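Local coordinates for GDSL-like Lipase/Acylhydrolase family protein (Neisseria meningitidis, PDB 4K7J), which hydrolyses O-acetyl esters on peptidoglycan, probably by the catalytic-triad mechanism of the SGNH esterase family, at residues S45-S50 / K79-G84; K41-V46 / G207-S212; T222-S225 / R231-D234; D241-S246 / R271-S276. One frame throughout, in Å; residues are numbered along the deposited sequence.

Contact 1 of 4, residues S45-S50 / K79-G84; sequences SVAQGS and KTWGDG
Two helix C-termini, those of helices 38-47 and 68-81, meet where Ala47 lies against Trp81, their CA atoms 5.3 Å apart. The junction is small, burying 121 Å² in all, and is made by three residues. The methyl CB of Ala47 comes to the pyrrole part of the indole, 3.8 Å from Trp81 CD1 and 4.1 Å from Trp81 NE1. Its approach is oblique to the ring. One face of the same indole is covered from within its own helix, by Thr80 CG2 lying 3.4 Å above the ring plane and offset toward the rim. Val46 adds the second touch, with its CG1 at 3.7 Å from the backbone Trp81 O. That branch stands anti to the Val46 backbone N (chi1 168°), which takes it past the carbonyl side of its own residue toward the other helix end. Both helices break just here. Gly49, at phi 83°, is the C-prime residue of a Schellman motif: Ser50 N bonds to Ser45 O at 2.9 Å and Gly49 N to Val46 O at 2.8 Å. The second helix gives way at Gly82, also at positive phi (114°), after which the chain leaves the helix. Around this meeting point, Trp81 also packs on Glu369 and Val372 of the C-terminal helix 354-373, while Thr80 OG1 is hydrogen-bonded to Glu369 OE2. Trp81 thus lies between helix 38-47 and helix 354-373, and backbone bonds from Gly82 and Gly84 to Ile209 fasten residues 82-84 to strand 208-215.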
loop_
_atom_site.group_PDB
_atom_site.type_symbol
_atom_site.label_atom_id
_atom_site.label_comp_id
_atom_site.label_asym_id
_atom_site.label_seq_id
_atom_site.Cartn_x
_atom_site.Cartn_y
_atom_site.Cartn_z
ATOM N N SER A 45 -20.234 7.148 7.783
ATOM C CA SER A 45 -20.617 6.760 9.139
ATOM C C SER A 45 -19.425 6.785 10.088
ATOM O O SER A 45 -19.577 7.164 11.245
ATOM C CB SER A 45 -21.359 5.421 9.182
ATOM O OG SER A 45 -20.685 4.429 8.435
ATOM N N VAL A 46 -18.243 6.399 9.606
ATOM C CA VAL A 46 -17.023 6.576 10.397
ATOM C C VAL A 46 -16.846 8.057 10.708
ATOM O O VAL A 46 -16.576 8.431 11.853
ATOM C CB VAL A 46 -15.756 6.063 9.677
ATOM C CG1 VAL A 46 -14.511 6.528 10.413
ATOM C CG2 VAL A 46 -15.764 4.548 9.583
ATOM N N ALA A 47 -17.025 8.891 9.683
ATOM C CA ALA A 47 -16.929 10.342 9.822
ATOM C C ALA A 47 -17.827 10.865 10.935
ATOM O O ALA A 47 -17.475 11.823 11.621
ATOM C CB ALA A 47 -17.264 11.038 8.500
ATOM N N GLN A 48 -18.977 10.221 11.116
ATOM C CA GLN A 48 -19.940 10.620 12.138
ATOM C C GLN A 48 -19.785 9.838 13.440
ATOM O O GLN A 48 -20.666 9.880 14.295
ATOM C CB GLN A 48 -21.370 10.479 11.618
ATOM N N GLY A 49 -18.673 9.121 13.582
ATOM C CA GLY A 49 -18.361 8.434 14.826
ATOM C C GLY A 49 -19.003 7.068 15.017
ATOM O O GLY A 49 -19.466 6.749 16.105
ATOM N N SER A 50 -19.020 6.249 13.971
ATOM C CA SER A 50 -19.603 4.912 14.069
ATOM C C SER A 50 -18.732 3.930 14.859
ATOM O O SER A 50 -19.233 2.946 15.399
ATOM C CB SER A 50 -19.899 4.352 12.674
ATOM O OG SER A 50 -18.703 4.051 11.968
ATOM N N LYS A 79 -6.459 12.743 10.982
ATOM C CA LYS A 79 -6.919 13.955 11.654
ATOM C C LYS A 79 -8.363 14.273 11.262
ATOM O O LYS A 79 -9.188 14.634 12.095
ATOM C CB LYS A 79 -5.999 15.133 11.305
ATOM C CG LYS A 79 -4.689 15.107 12.065
ATOM C CD LYS A 79 -4.954 15.288 13.569
ATOM C CE LYS A 79 -3.663 15.403 14.372
ATOM N NZ LYS A 79 -3.071 14.079 14.717
ATOM N N THR A 80 -8.669 14.096 9.986
ATOM C CA THR A 80 -9.986 14.393 9.462
ATOM C C THR A 80 -11.054 13.406 9.942
ATOM O O THR A 80 -12.166 13.808 10.282
ATOM C CB THR A 80 -9.959 14.403 7.916
ATOM O OG1 THR A 80 -9.037 15.404 7.456
ATOM C CG2 THR A 80 -11.342 14.687 7.348
ATOM N N TRP A 81 -10.720 12.120 9.972
ATOM C CA TRP A 81 -11.736 11.094 10.167
ATOM C C TRP A 81 -11.464 10.135 11.337
ATOM O O TRP A 81 -12.267 9.242 11.621
ATOM C CB TRP A 81 -11.950 10.327 8.862
ATOM C CG TRP A 81 -12.594 11.137 7.758
ATOM C CD1 TRP A 81 -13.647 11.999 7.882
ATOM C CD2 TRP A 81 -12.222 11.160 6.372
ATOM N NE1 TRP A 81 -13.959 12.545 6.661
ATOM C CE2 TRP A 81 -13.097 12.051 5.718
ATOM C CE3 TRP A 81 -11.233 10.514 5.622
ATOM C CZ2 TRP A 81 -13.019 12.311 4.351
ATOM C CZ3 TRP A 81 -11.154 10.771 4.261
ATOM C CH2 TRP A 81 -12.043 11.662 3.639
ATOM N N GLY A 82 -10.340 10.320 12.020
ATOM C CA GLY A 82 -10.023 9.501 13.172
ATOM C C GLY A 82 -8.818 8.601 12.981
ATOM O O GLY A 82 -8.635 8.011 11.918
ATOM N N ASP A 83 -8.000 8.499 14.027
ATOM C CA ASP A 83 -6.816 7.638 14.026
ATOM C C ASP A 83 -7.212 6.198 14.305
ATOM O O ASP A 83 -7.285 5.790 15.460
ATOM C CB ASP A 83 -5.818 8.095 15.099
ATOM C CG ASP A 83 -4.485 7.338 15.032
ATOM O OD1 ASP A 83 -4.398 6.254 14.403
ATOM O OD2 ASP A 83 -3.508 7.834 15.621
ATOM N N GLY A 84 -7.436 5.425 13.251
ATOM C CA GLY A 84 -7.774 4.020 13.403
ATOM C C GLY A 84 -6.590 3.107 13.689
ATOM O O GLY A 84 -6.759 1.896 13.787
#

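Contact 2 of 4, residues K41-V46 / G207-S212; sequences KKLQSV and GGITVS
Gly208, at the start of strand 208-215, meets Val46 of helix 38-47 through its backbone carbon, with Gly208 CA 4.1 Å from Val46 CG1. The two CA atoms, 6.4 Å apart, mark the nearest backbone approach. The axes of 41-46 and 208-212 come within 9.4 Å, and their N-to-C directions differ by 123°. The backbone of Gly208 is engaged on the sheet side, bonded to Glu52 and, within strand 53-60, to Phe54. Ile209 follows and carries the side-chain part of the contact. Its CD1 meets Leu43 CD2 at 3.7 Å, the two side chains crossing at about a right angle, and lies 4.5 Å from Val46 CG1. The Ile209 arm is folded at both torsions (chi1 -53°, chi2 -58°), bringing its tip nearer the helix than the direction of its CB would suggest. Trp81 of helix 68-81 touches both Leu43 and Ile209, and Phe54 touches Leu43. Beyond Ile209 the strand turns to other partners: Thr210 bonds through its backbone to Phe54, and Ser212 OG accepts from Trp88 N. The chemistry is therefore divided: methyl groups of Leu43, Val46 and Ile209 and the CA of Gly208 make a wholly apolar, buried helix-strand interface, and the peptide groups of Gly208 and Ile209 are bonded to the chain on their flanks.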
loop_
_atom_site.group_PDB
_atom_site.type_symbol
_atom_site.label_atom_id
_atom_site.label_comp_id
_atom_site.label_asym_id
_atom_site.label_seq_id
_atom_site.Cartn_x
_atom_site.Cartn_y
_atom_site.Cartn_z
ATOM N N LYS A 41 -20.499 5.005 1.973
ATOM C CA LYS A 41 -21.458 4.900 3.066
ATOM C C LYS A 41 -20.732 4.531 4.365
ATOM O O LYS A 41 -21.022 5.078 5.431
ATOM C CB LYS A 41 -22.543 3.877 2.720
ATOM C CG LYS A 41 -23.681 3.791 3.725
ATOM C CD LYS A 41 -24.654 2.677 3.358
ATOM C CE LYS A 41 -25.453 3.019 2.107
ATOM N NZ LYS A 41 -26.423 4.123 2.359
ATOM N N LYS A 42 -19.754 3.638 4.272
ATOM C CA LYS A 42 -18.968 3.296 5.456
ATOM C C LYS A 42 -18.079 4.462 5.918
ATOM O O LYS A 42 -17.969 4.718 7.117
ATOM C CB LYS A 42 -18.141 2.028 5.226
ATOM C CG LYS A 42 -17.327 1.612 6.438
ATOM C CD LYS A 42 -16.595 0.294 6.213
ATOM C CE LYS A 42 -15.701 -0.011 7.401
ATOM N NZ LYS A 42 -14.942 -1.284 7.249
ATOM N N LEU A 43 -17.468 5.181 4.976
ATOM C CA LEU A 43 -16.626 6.329 5.339
ATOM C C LEU A 43 -17.432 7.402 6.056
ATOM O O LEU A 43 -17.013 7.896 7.107
ATOM C CB LEU A 43 -15.939 6.943 4.116
ATOM C CG LEU A 43 -14.467 7.353 4.274
ATOM C CD1 LEU A 43 -14.137 8.491 3.344
ATOM C CD2 LEU A 43 -14.062 7.700 5.706
ATOM N N GLN A 44 -18.589 7.758 5.494
ATOM C CA GLN A 44 -19.457 8.761 6.110
ATOM C C GLN A 44 -19.841 8.396 7.549
ATOM O O GLN A 44 -19.773 9.233 8.447
ATOM C CB GLN A 44 -20.721 9.000 5.269
ATOM C CG GLN A 44 -20.473 9.531 3.848
ATOM C CD GLN A 44 -20.157 11.023 3.789
ATOM O OE1 GLN A 44 -19.824 11.653 4.798
ATOM N NE2 GLN A 44 -20.266 11.597 2.593
ATOM N N SER A 45 -20.234 7.148 7.783
ATOM C CA SER A 45 -20.617 6.760 9.139
ATOM C C SER A 45 -19.425 6.785 10.088
ATOM O O SER A 45 -19.577 7.164 11.245
ATOM C CB SER A 45 -21.359 5.421 9.182
ATOM O OG SER A 45 -20.685 4.429 8.435
ATOM N N VAL A 46 -18.243 6.399 9.606
ATOM C CA VAL A 46 -17.023 6.576 10.397
ATOM C C VAL A 46 -16.846 8.057 10.708
ATOM O O VAL A 46 -16.576 8.431 11.853
ATOM C CB VAL A 46 -15.756 6.063 9.677
ATOM C CG1 VAL A 46 -14.511 6.528 10.413
ATOM C CG2 VAL A 46 -15.764 4.548 9.583
ATOM N N GLY A 207 -11.770 2.455 16.384
ATOM C CA GLY A 207 -12.074 2.688 14.977
ATOM C C GLY A 207 -11.434 3.942 14.397
ATOM O O GLY A 207 -10.685 4.635 15.079
ATOM N N GLY A 208 -11.727 4.230 13.127
ATOM C CA GLY A 208 -11.131 5.365 12.437
ATOM C C GLY A 208 -10.552 4.943 11.097
ATOM O O GLY A 208 -10.970 3.933 10.539
ATOM N N ILE A 209 -9.581 5.701 10.589
ATOM C CA ILE A 209 -8.953 5.385 9.304
ATOM C C ILE A 209 -7.626 4.667 9.540
ATOM O O ILE A 209 -6.903 5.010 10.472
ATOM C CB ILE A 209 -8.601 6.681 8.540
ATOM C CG1 ILE A 209 -9.823 7.587 8.407
ATOM C CG2 ILE A 209 -7.973 6.370 7.176
ATOM C CD1 ILE A 209 -10.996 6.937 7.706
ATOM N N THR A 210 -7.285 3.690 8.697
ATOM C CA THR A 210 -5.895 3.253 8.631
ATOM C C THR A 210 -5.430 3.409 7.201
ATOM O O THR A 210 -6.224 3.305 6.266
ATOM C CB THR A 210 -5.677 1.786 9.075
ATOM O OG1 THR A 210 -6.432 0.905 8.237
ATOM C CG2 THR A 210 -6.091 1.587 10.543
ATOM N N VAL A 211 -4.140 3.665 7.038
ATOM C CA VAL A 211 -3.527 3.685 5.715
ATOM C C VAL A 211 -2.331 2.737 5.714
ATOM O O VAL A 211 -1.355 2.947 6.431
ATOM C CB VAL A 211 -3.088 5.097 5.307
ATOM C CG1 VAL A 211 -2.358 5.042 3.968
ATOM C CG2 VAL A 211 -4.302 6.044 5.228
ATOM N N SER A 212 -2.439 1.669 4.937
ATOM C CA SER A 212 -1.405 0.642 4.884
ATOM C C SER A 212 -0.632 0.772 3.579
ATOM O O SER A 212 -1.232 0.971 2.525
ATOM C CB SER A 212 -2.046 -0.751 4.970
ATOM O OG SER A 212 -2.667 -0.974 6.232
#

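Contact 3 of 4, residues T222-S225 / R231-D234; sequences TQWS and RMND
Thr222 O draws two donors from Ser225, the residue whose CA faces the Arg231 guanidinium: the backbone Ser225 N at 3.2 Å and, more weakly, Ser225 OG at 3.4 Å. This 3-10 turn belongs to the loop between strand 208-215 and helix 231-236 of the SGNH hydrolase region. Its Trp224 O stands 3.1 Å above the guanidinium plane of Arg231, offset toward the rim, with Ser225 CA over the same face. The oxygen is 3.3 Å from Arg231 NE, yet the angle is too poor for a hydrogen bond. From a chi1 of 62°, the Arg231 chain runs extended to bring the guanidinium face against Trp224 O, and NH1 is bonded to Arg228 O. Met232 meets the indole differently: its CE lies in the ring plane at the edge, 3.8 Å from Trp224 CZ3, brought there by a bend at chi2 (-57°). The pyrrole end of Trp224 is held by Tyr247 through NE1, and its ring stacks with Trp227. Carbonyl against cationic face implies an attraction that is probably electrostatic and undirected, beside an apolar methyl-to-edge contact.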
loop_
_atom_site.group_PDB
_atom_site.type_symbol
_atom_site.label_atom_id
_atom_site.label_comp_id
_atom_site.label_asym_id
_atom_site.label_seq_id
_atom_site.Cartn_x
_atom_site.Cartn_y
_atom_site.Cartn_z
ATOM N N THR A 222 1.772 -5.928 -12.925
ATOM C CA THR A 222 1.716 -7.294 -13.439
ATOM C C THR A 222 2.590 -8.236 -12.625
ATOM O O THR A 222 2.407 -9.451 -12.671
ATOM C CB THR A 222 2.132 -7.383 -14.923
ATOM O OG1 THR A 222 3.478 -6.897 -15.090
ATOM C CG2 THR A 222 1.173 -6.576 -15.791
ATOM N N GLN A 223 3.529 -7.680 -11.871
ATOM C CA GLN A 223 4.432 -8.504 -11.082
ATOM C C GLN A 223 3.804 -9.032 -9.793
ATOM O O GLN A 223 4.486 -9.661 -8.999
ATOM C CB GLN A 223 5.748 -7.774 -10.798
ATOM C CG GLN A 223 6.578 -7.588 -12.072
ATOM C CD GLN A 223 7.739 -6.655 -11.883
ATOM O OE1 GLN A 223 7.690 -5.765 -11.051
ATOM N NE2 GLN A 223 8.803 -6.859 -12.658
ATOM N N TRP A 224 2.509 -8.790 -9.595
ATOM C CA TRP A 224 1.761 -9.560 -8.606
ATOM C C TRP A 224 1.869 -11.066 -8.920
ATOM O O TRP A 224 1.692 -11.915 -8.033
ATOM C CB TRP A 224 0.289 -9.141 -8.573
ATOM C CG TRP A 224 0.017 -7.791 -7.938
ATOM C CD1 TRP A 224 0.900 -6.759 -7.762
ATOM C CD2 TRP A 224 -1.232 -7.347 -7.397
ATOM N NE1 TRP A 224 0.274 -5.703 -7.144
ATOM C CE2 TRP A 224 -1.038 -6.038 -6.919
ATOM C CE3 TRP A 224 -2.500 -7.935 -7.274
ATOM C CZ2 TRP A 224 -2.063 -5.302 -6.323
ATOM C CZ3 TRP A 224 -3.516 -7.203 -6.686
ATOM C CH2 TRP A 224 -3.290 -5.900 -6.212
ATOM N N SER A 225 2.162 -11.394 -10.179
ATOM C CA SER A 225 2.331 -12.795 -10.594
ATOM C C SER A 225 3.493 -13.501 -9.862
ATOM O O SER A 225 3.528 -14.731 -9.778
ATOM C CB SER A 225 2.510 -12.899 -12.117
ATOM O OG SER A 225 3.812 -12.495 -12.491
ATOM N N ARG A 231 -3.115 -15.286 -3.720
ATOM C CA ARG A 231 -2.913 -13.911 -3.232
ATOM C C ARG A 231 -4.211 -13.085 -3.102
ATOM O O ARG A 231 -4.316 -12.201 -2.248
ATOM C CB ARG A 231 -1.919 -13.183 -4.141
ATOM C CG ARG A 231 -2.397 -13.038 -5.592
ATOM C CD ARG A 231 -1.273 -12.494 -6.441
ATOM N NE ARG A 231 -1.528 -12.553 -7.875
ATOM C CZ ARG A 231 -1.153 -13.557 -8.663
ATOM N NH1 ARG A 231 -0.516 -14.609 -8.161
ATOM N NH2 ARG A 231 -1.417 -13.508 -9.959
ATOM N N MET A 232 -5.199 -13.360 -3.946
ATOM C CA MET A 232 -6.494 -12.667 -3.831
ATOM C C MET A 232 -7.261 -13.046 -2.558
ATOM O O MET A 232 -8.021 -12.242 -2.020
ATOM C CB MET A 232 -7.354 -12.908 -5.077
ATOM C CG MET A 232 -6.763 -12.278 -6.356
ATOM S SD MET A 232 -6.497 -10.494 -6.194
ATOM C CE MET A 232 -5.693 -10.136 -7.758
ATOM N N ASN A 233 -7.065 -14.266 -2.068
ATOM C CA ASN A 233 -7.619 -14.623 -0.761
ATOM C C ASN A 233 -6.929 -13.861 0.369
ATOM O O ASN A 233 -7.571 -13.513 1.369
ATOM C CB ASN A 233 -7.571 -16.135 -0.514
ATOM C CG ASN A 233 -8.325 -16.925 -1.574
ATOM O OD1 ASN A 233 -9.230 -16.407 -2.232
ATOM N ND2 ASN A 233 -7.940 -18.179 -1.757
ATOM N N ASP A 234 -5.633 -13.586 0.214
ATOM C CA ASP A 234 -4.951 -12.686 1.151
ATOM C C ASP A 234 -5.560 -11.269 1.070
ATOM O O ASP A 234 -5.772 -10.612 2.087
ATOM C CB ASP A 234 -3.434 -12.610 0.875
ATOM C CG ASP A 234 -2.721 -13.957 1.013
ATOM O OD1 ASP A 234 -3.215 -14.860 1.734
ATOM O OD2 ASP A 234 -1.636 -14.109 0.395
#

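Contact 4 of 4, residues D241-S246 / R271-S276; sequences DLVILS and RQIRDS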
loop_
_atom_site.group_PDB
_atom_site.type_symbol
_atom_site.label_atom_id
_atom_site.label_comp_id
_atom_site.label_asym_id
_atom_site.label_seq_id
_atom_site.Cartn_x
_atom_site.Cartn_y
_atom_site.Cartn_z
ATOM N N ASP A 241 -11.118 -1.214 2.533
ATOM C CA ASP A 241 -12.344 -0.591 2.054
ATOM C C ASP A 241 -12.075 0.309 0.858
ATOM O O ASP A 241 -12.995 0.670 0.122
ATOM C CB ASP A 241 -12.998 0.201 3.190
ATOM C CG ASP A 241 -13.396 -0.695 4.345
ATOM O OD1 ASP A 241 -14.079 -1.716 4.102
ATOM O OD2 ASP A 241 -12.985 -0.408 5.477
ATOM N N LEU A 242 -10.809 0.673 0.679
ATOM C CA LEU A 242 -10.367 1.402 -0.510
ATOM C C LEU A 242 -8.984 0.881 -0.895
ATOM O O LEU A 242 -8.069 0.899 -0.080
ATOM C CB LEU A 242 -10.311 2.918 -0.239
ATOM C CG LEU A 242 -9.666 3.798 -1.323
ATOM C CD1 LEU A 242 -10.437 3.751 -2.655
ATOM C CD2 LEU A 242 -9.509 5.242 -0.854
ATOM N N VAL A 243 -8.846 0.397 -2.123
ATOM C CA VAL A 243 -7.567 -0.110 -2.607
ATOM C C VAL A 243 -6.965 0.910 -3.558
ATOM O O VAL A 243 -7.575 1.259 -4.574
ATOM C CB VAL A 243 -7.738 -1.440 -3.359
ATOM C CG1 VAL A 243 -6.393 -1.906 -3.967
ATOM C CG2 VAL A 243 -8.317 -2.500 -2.441
ATOM N N ILE A 244 -5.777 1.400 -3.227
ATOM C CA ILE A 244 -5.078 2.329 -4.099
ATOM C C ILE A 244 -3.964 1.593 -4.814
ATOM O O ILE A 244 -3.075 0.999 -4.175
ATOM C CB ILE A 244 -4.470 3.515 -3.317
ATOM C CG1 ILE A 244 -5.554 4.224 -2.505
ATOM C CG2 ILE A 244 -3.759 4.479 -4.269
ATOM C CD1 ILE A 244 -5.073 5.470 -1.742
ATOM N N LEU A 245 -4.013 1.617 -6.138
ATOM C CA LEU A 245 -2.950 1.035 -6.952
ATOM C C LEU A 245 -2.077 2.162 -7.481
ATOM O O LEU A 245 -2.549 3.054 -8.199
ATOM C CB LEU A 245 -3.544 0.244 -8.120
ATOM C CG LEU A 245 -4.471 -0.911 -7.755
ATOM C CD1 LEU A 245 -5.178 -1.429 -9.003
ATOM C CD2 LEU A 245 -3.715 -2.043 -7.052
ATOM N N SER A 246 -0.804 2.145 -7.111
ATOM C CA SER A 246 0.105 3.209 -7.530
ATOM C C SER A 246 1.330 2.630 -8.238
ATOM O O SER A 246 2.351 2.364 -7.613
ATOM C CB SER A 246 0.509 4.078 -6.322
ATOM O OG SER A 246 1.423 5.102 -6.694
ATOM N N ARG A 271 -10.658 -6.462 -11.997
ATOM C CA ARG A 271 -11.750 -7.429 -11.904
ATOM C C ARG A 271 -11.561 -8.331 -10.688
ATOM O O ARG A 271 -12.474 -8.521 -9.868
ATOM C CB ARG A 271 -11.776 -8.288 -13.172
ATOM C CG ARG A 271 -13.131 -8.864 -13.511
ATOM C CD ARG A 271 -13.032 -10.051 -14.480
ATOM N NE ARG A 271 -11.929 -9.965 -15.443
ATOM C CZ ARG A 271 -11.841 -9.074 -16.434
ATOM N NH1 ARG A 271 -12.780 -8.148 -16.596
ATOM N NH2 ARG A 271 -10.797 -9.097 -17.260
ATOM N N GLN A 272 -10.356 -8.877 -10.564
ATOM C CA GLN A 272 -10.045 -9.750 -9.446
ATOM C C GLN A 272 -10.137 -9.073 -8.085
ATOM O O GLN A 272 -10.634 -9.673 -7.124
ATOM C CB GLN A 272 -8.702 -10.428 -9.667
ATOM C CG GLN A 272 -8.793 -11.461 -10.777
ATOM C CD GLN A 272 -7.448 -11.980 -11.206
ATOM O OE1 GLN A 272 -6.576 -12.242 -10.379
ATOM N NE2 GLN A 272 -7.264 -12.125 -12.514
ATOM N N ILE A 273 -9.687 -7.823 -8.004
ATOM C CA ILE A 273 -9.837 -7.055 -6.776
ATOM C C ILE A 273 -11.315 -6.907 -6.405
ATOM O O ILE A 273 -11.697 -7.079 -5.246
ATOM C CB ILE A 273 -9.181 -5.646 -6.894
ATOM C CG1 ILE A 273 -7.652 -5.766 -6.950
ATOM C CG2 ILE A 273 -9.616 -4.759 -5.740
ATOM C CD1 ILE A 273 -6.937 -4.475 -7.395
ATOM N N ARG A 274 -12.146 -6.606 -7.397
ATOM C CA ARG A 274 -13.585 -6.442 -7.162
ATOM C C ARG A 274 -14.243 -7.738 -6.712
ATOM O O ARG A 274 -15.061 -7.728 -5.801
ATOM C CB ARG A 274 -14.290 -5.909 -8.407
ATOM C CG ARG A 274 -13.907 -4.490 -8.773
ATOM C CD ARG A 274 -14.959 -3.866 -9.675
ATOM N NE ARG A 274 -14.643 -2.475 -9.994
ATOM C CZ ARG A 274 -14.735 -1.480 -9.118
ATOM N NH1 ARG A 274 -15.126 -1.734 -7.873
ATOM N NH2 ARG A 274 -14.437 -0.231 -9.477
ATOM N N ASP A 275 -13.876 -8.849 -7.344
ATOM C CA ASP A 275 -14.370 -10.163 -6.917
ATOM C C ASP A 275 -13.956 -10.450 -5.479
ATOM O O ASP A 275 -14.749 -10.965 -4.692
ATOM C CB ASP A 275 -13.834 -11.291 -7.814
ATOM C CG ASP A 275 -14.328 -11.203 -9.255
ATOM O OD1 ASP A 275 -15.221 -10.375 -9.555
ATOM O OD2 ASP A 275 -13.816 -11.982 -10.091
ATOM N N SER A 276 -12.713 -10.109 -5.137
ATOM C CA SER A 276 -12.165 -10.458 -3.828
ATOM C C SER A 276 -12.654 -9.536 -2.720
ATOM O O SER A 276 -12.778 -9.958 -1.571
ATOM C CB SER A 276 -10.629 -10.479 -3.854
ATOM O OG SER A 276 -10.166 -11.406 -4.819
#
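Within 241-246 and 271-276, the CA atoms of Val243 and Ile273 lie nearest, 8.4 Å apart. The strand 242-246 and the helix 259-276 are the first strand and the connecting helix of a beta-alpha-beta crossover: strand 281-286 follows the helix and lies parallel and next to 242-246 in the mixed central sheet. The side-chain evidence is a buried, wholly apolar interface in which one residue of the helix meets two of the strand. Ile273 splits its branches between them. Its CG2 faces Val243 CG2 at 4.2 Å, while the other arm, straight at its second torsion (chi2 166°), carries CD1 on to Leu245. There the approach is tip to tip, with Ile273 CD1 3.9 Å from Leu245 CD1 and 4.1 Å from Leu245 CD2, so the fork of the leucine receives the end of the isoleucine. Ile273 also rests on Ile282 of the next strand and on Leu235 of helix 231-236, and Val243 on Leu277. Ile244, between the two contact residues of the strand, instead packs on Ile56, Leu283 and Ile285 of the flanking strands. In the last turn of the helix Gln272 O accepts both Ser276 N and Ser276 OG, each at 2.9 Å, from opposite faces of the carbonyl plane, the hydroxyl being tilted 33° from that plane.

Contacts 1 and 2, with centres 6 Å apart, both start from helix 38-47, share Ser45 and Val46, and meet again where Trp81 CB packs on Ile209 CG1. Along the chain, contact 2 closes before contact 3 opens, and contact 3 before contact 4. Contacts 3 and 4 form a second pair, 11 Å between centres: Trp224 touches Leu245 and Ile273, and Met232 packs on Gln272 and Ser276. The pairs are tied by the salt bridge of Lys42 NZ to Asp241 OD2, at 2.8 Å. Contacts 1 and 3 are on opposite sides of the chain's centre, about 30 Å between centres. Helices 38-47 and 68-81 pack at the strand 208-215 edge of the mixed sheet, which also holds strand 242-246.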